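Local coordinates for L0028 (Mitochondria associated protein) (Escherichia coli, PDB 3GCG) that probably acts as an effector that binds a small host GTPase of the Rho family and promotes its nucleotide exchange, as its WxxxE relatives do, at residues B[60-63]-B[64-67]; B[95-99]-B[100-104]. All blocks are in the same frame, centred on the assembly; numbering follows the deposited sequence.

Overall arrangement
The two contacts, both local, have centres 22 Å apart and do not touch. Contact 1 lies in the last turns of the long helix 41-67, about 18 Å from the centre of the chain, with most of its polar side chains toward solvent. Contact 2, about 6 Å from that centre and mostly buried, joins the loop after helix 73-87 to the short helix 99-105. Helix 41-67 links them: its C-terminal turns form contact 1, its E47 bonds both serines of contact 2 and its W43 bonds S99. Accordingly, contact 1 relies on a salt bridge and side-chain bonds to carbonyls, contact 2 on an N-cap, a Gln-His pair and the carboxylate of E47. Both also meet the chain of another protein.

Contact 1 (B[60-63]-B[64-67]); sequences LDDY and CRSN
D62 and R65, one turn apart on helix 41-67, run side by side and form an i, i+3 salt bridge, with OD1 of D62 2.8 Å from NH1 of R65. The carboxylate comes in at the edge of the guanidinium, the two planes 62° apart; the N-H meets OD1 at only 115°, so the hydrogen bond within the bridge is weak. R65 leaves the backbone extended and bends at chi3 (-61°), which brings NH1 back to D62. The next residue, S66, turns its OG back to the carbonyl of D62, a turn earlier: OG lies in the carbonyl plane, 3.2 Å from D62 O, which also takes a weak bond from S66 N. Y63 O likewise accepts from N67 N at 3.2 Å; N67 ND2, 2.5 Å from Y63 O, is too close to be read literally. That amide also lies over one face of the Y63 ring, toward the rim, its exact height equally doubtful. Further out, L60 and Y63 pack on I163 of helix 152-166, and D61 bonds the chain of another protein. Small polar residues suit this helix end, because their short side chains bond last-turn carbonyls, while D62 and R65 are exposed, R65 also against an aromatic side chain of that other chain.

Contact 2 (B[95-99]-B[100-104]); sequences GAQSS and IGHFL
S98 OG is held from two directions, accepting from I100 N at 3.1 Å and sharing a hydrogen bond with the carboxylate of E47. This makes S98 the N-cap of helix 99-105: OG sits anti to the backbone N (chi1 161°) and meets the I100 amide, in the first turn, which has no earlier turn to bond. Serine fits because its short hydroxyl can serve helix and glutamate together. S99 turns its OG to the other oxygen of E47 and to W43 NE1, so the Trp and Glu of the WxxxE motif hold this helix start. The loop side is tied by Q97, whose chain bends at chi2 (-68°) and swings OE1 to the edge of the H102 ring. There NE2 lies 2.8 Å from Q97 OE1, a weak bond because it is bent. The Q97 amide thus faces two ways, since its NE2 bonds the backbone of another protein chain. A leucine in place of H102 would probably leave Q97 OE1 without this donor, with the amide held from its NE2 side by the other chain. Apolar I100 and L104 instead pack against helices 20-32 and 124-146, and F103 against helix 20-32. Behind the cap, H102 N bonds S98 O at 3.3 Å, and F103 N reaches S99 O at 2.8 Å.

Contact 1 (B[60-63]-B[64-67])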
loop_
_atom_site.group_PDB
_atom_site.type_symbol
_atom_site.label_atom_id
_atom_site.label_comp_id
_atom_site.label_asym_id
_atom_site.label_seq_id
_atom_site.Cartn_x
_atom_site.Cartn_y
_atom_site.Cartn_z
ATOM N N LEU B 60 15.563 6.779 -3.652
ATOM C CA LEU B 60 15.759 7.783 -2.618
ATOM C C LEU B 60 15.893 7.101 -1.262
ATOM O O LEU B 60 16.739 7.484 -0.456
ATOM C CB LEU B 60 14.589 8.771 -2.603
ATOM C CG LEU B 60 14.665 9.851 -3.684
ATOM C CD1 LEU B 60 13.361 10.626 -3.762
ATOM C CD2 LEU B 60 15.826 10.773 -3.359
ATOM N N ASP B 61 15.055 6.093 -1.017
ATOM C CA ASP B 61 15.097 5.355 0.241
ATOM C C ASP B 61 16.474 4.718 0.430
ATOM O O ASP B 61 17.061 4.794 1.508
ATOM C CB ASP B 61 14.039 4.237 0.274
ATOM C CG ASP B 61 12.615 4.757 0.491
ATOM O OD1 ASP B 61 12.423 5.761 1.207
ATOM O OD2 ASP B 61 11.676 4.133 -0.040
ATOM N N ASP B 62 16.976 4.079 -0.626
ATOM C CA ASP B 62 18.275 3.428 -0.561
ATOM C C ASP B 62 19.380 4.428 -0.303
ATOM O O ASP B 62 20.326 4.144 0.431
ATOM C CB ASP B 62 18.558 2.657 -1.848
ATOM C CG ASP B 62 17.727 1.395 -1.958
ATOM O OD1 ASP B 62 17.317 0.857 -0.906
ATOM O OD2 ASP B 62 17.495 0.928 -3.092
ATOM N N TYR B 63 19.255 5.606 -0.902
ATOM C CA TYR B 63 20.247 6.652 -0.717
ATOM C C TYR B 63 20.266 7.147 0.724
ATOM O O TYR B 63 21.326 7.244 1.334
ATOM C CB TYR B 63 19.960 7.838 -1.637
ATOM C CG TYR B 63 20.925 8.979 -1.424
ATOM C CD1 TYR B 63 22.208 8.942 -1.974
ATOM C CD2 TYR B 63 20.578 10.069 -0.621
ATOM C CE1 TYR B 63 23.120 9.958 -1.730
ATOM C CE2 TYR B 63 21.482 11.089 -0.370
ATOM C CZ TYR B 63 22.753 11.028 -0.925
ATOM O OH TYR B 63 23.660 12.036 -0.671
ATOM N N CYS B 64 19.094 7.469 1.263
ATOM C CA CYS B 64 19.006 7.968 2.632
ATOM C C CYS B 64 19.422 6.931 3.667
ATOM O O CYS B 64 20.029 7.269 4.679
ATOM C CB CYS B 64 17.584 8.461 2.942
ATOM S SG CYS B 64 17.111 10.007 2.107
ATOM N N ARG B 65 19.096 5.671 3.413
ATOM C CA ARG B 65 19.445 4.593 4.329
ATOM C C ARG B 65 20.955 4.490 4.547
ATOM O O ARG B 65 21.447 4.656 5.666
ATOM C CB ARG B 65 18.913 3.263 3.786
ATOM C CG ARG B 65 19.252 2.056 4.645
ATOM C CD ARG B 65 18.551 0.803 4.138
ATOM N NE ARG B 65 17.096 0.942 4.177
ATOM C CZ ARG B 65 16.315 1.003 3.101
ATOM N NH1 ARG B 65 16.844 0.935 1.883
ATOM N NH2 ARG B 65 15.001 1.138 3.242
ATOM N N SER B 66 21.687 4.215 3.475
ATOM C CA SER B 66 23.134 4.073 3.559
ATOM C C SER B 66 23.870 5.332 4.036
ATOM O O SER B 66 24.929 5.233 4.655
ATOM C CB SER B 66 23.686 3.645 2.202
ATOM O OG SER B 66 23.418 4.628 1.218
ATOM N N ASN B 67 23.310 6.507 3.761
ATOM C CA ASN B 67 23.947 7.767 4.151
ATOM C C ASN B 67 23.398 8.371 5.438
ATOM O O ASN B 67 23.984 9.304 5.990
ATOM C CB ASN B 67 23.809 8.792 3.026
ATOM C CG ASN B 67 24.392 8.302 1.721
ATOM O OD1 ASN B 67 25.593 8.047 1.622
ATOM N ND2 ASN B 67 23.547 8.164 0.707
#

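Contact 2 (B[95-99]-B[100-104])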
loop_
_atom_site.group_PDB
_atom_site.type_symbol
_atom_site.label_atom_id
_atom_site.label_comp_id
_atom_site.label_asym_id
_atom_site.label_seq_id
_atom_site.Cartn_x
_atom_site.Cartn_y
_atom_site.Cartn_z
ATOM N N GLY B 95 4.092 7.939 -5.260
ATOM C CA GLY B 95 4.081 6.621 -5.887
ATOM C C GLY B 95 4.893 5.610 -5.101
ATOM O O GLY B 95 6.043 5.883 -4.734
ATOM N N ALA B 96 4.319 4.439 -4.838
ATOM C CA ALA B 96 5.039 3.426 -4.074
ATOM C C ALA B 96 4.518 1.993 -4.189
ATOM O O ALA B 96 5.185 1.064 -3.745
ATOM C CB ALA B 96 5.074 3.833 -2.609
ATOM N N GLN B 97 3.331 1.814 -4.762
ATOM C CA GLN B 97 2.741 0.482 -4.909
ATOM C C GLN B 97 2.239 0.270 -6.333
ATOM O O GLN B 97 1.301 0.926 -6.789
ATOM C CB GLN B 97 1.573 0.289 -3.931
ATOM C CG GLN B 97 1.923 0.427 -2.438
ATOM C CD GLN B 97 2.809 -0.696 -1.936
ATOM O OE1 GLN B 97 2.556 -1.865 -2.210
ATOM N NE2 GLN B 97 3.845 -0.347 -1.180
ATOM N N SER B 98 2.878 -0.663 -7.019
ATOM C CA SER B 98 2.565 -1.009 -8.400
ATOM C C SER B 98 1.423 -2.023 -8.439
ATOM O O SER B 98 1.430 -2.989 -7.694
ATOM C CB SER B 98 3.822 -1.600 -9.053
ATOM O OG SER B 98 3.519 -2.348 -10.217
ATOM N N SER B 99 0.444 -1.815 -9.308
ATOM C CA SER B 99 -0.655 -2.766 -9.373
ATOM C C SER B 99 -0.179 -4.052 -10.037
ATOM O O SER B 99 -0.854 -5.072 -9.971
ATOM C CB SER B 99 -1.848 -2.178 -10.133
ATOM O OG SER B 99 -1.586 -2.061 -11.519
ATOM N N ILE B 100 0.989 -4.005 -10.675
ATOM C CA ILE B 100 1.543 -5.193 -11.322
ATOM C C ILE B 100 2.018 -6.154 -10.239
ATOM O O ILE B 100 1.768 -7.354 -10.305
ATOM C CB ILE B 100 2.759 -4.857 -12.231
ATOM C CG1 ILE B 100 2.322 -4.022 -13.433
ATOM C CG2 ILE B 100 3.410 -6.140 -12.723
ATOM C CD1 ILE B 100 3.483 -3.532 -14.266
ATOM N N GLY B 101 2.720 -5.618 -9.247
ATOM C CA GLY B 101 3.214 -6.447 -8.163
ATOM C C GLY B 101 2.057 -6.987 -7.346
ATOM O O GLY B 101 2.087 -8.118 -6.873
ATOM N N HIS B 102 1.024 -6.174 -7.173
ATOM C CA HIS B 102 -0.121 -6.619 -6.403
ATOM C C HIS B 102 -0.919 -7.644 -7.182
ATOM O O HIS B 102 -1.466 -8.580 -6.605
ATOM C CB HIS B 102 -0.983 -5.428 -6.006
ATOM C CG HIS B 102 -0.412 -4.645 -4.867
ATOM N ND1 HIS B 102 -0.137 -5.216 -3.641
ATOM C CD2 HIS B 102 -0.050 -3.346 -4.766
ATOM C CE1 HIS B 102 0.366 -4.300 -2.835
ATOM N NE2 HIS B 102 0.429 -3.156 -3.493
ATOM N N PHE B 103 -0.972 -7.483 -8.497
ATOM C CA PHE B 103 -1.685 -8.444 -9.319
ATOM C C PHE B 103 -1.028 -9.823 -9.166
ATOM O O PHE B 103 -1.710 -10.818 -8.931
ATOM C CB PHE B 103 -1.651 -8.017 -10.782
ATOM C CG PHE B 103 -2.017 -9.107 -11.731
ATOM C CD1 PHE B 103 -3.324 -9.568 -11.808
ATOM C CD2 PHE B 103 -1.048 -9.694 -12.536
ATOM C CE1 PHE B 103 -3.666 -10.603 -12.675
ATOM C CE2 PHE B 103 -1.377 -10.735 -13.410
ATOM C CZ PHE B 103 -2.688 -11.188 -13.476
ATOM N N LEU B 104 0.298 -9.875 -9.284
ATOM C CA LEU B 104 1.024 -11.144 -9.165
ATOM C C LEU B 104 0.754 -11.862 -7.843
ATOM O O LEU B 104 0.632 -13.090 -7.802
ATOM C CB LEU B 104 2.532 -10.915 -9.305
ATOM C CG LEU B 104 3.049 -10.351 -10.634
ATOM C CD1 LEU B 104 4.538 -9.998 -10.521
ATOM C CD2 LEU B 104 2.801 -11.375 -11.746
#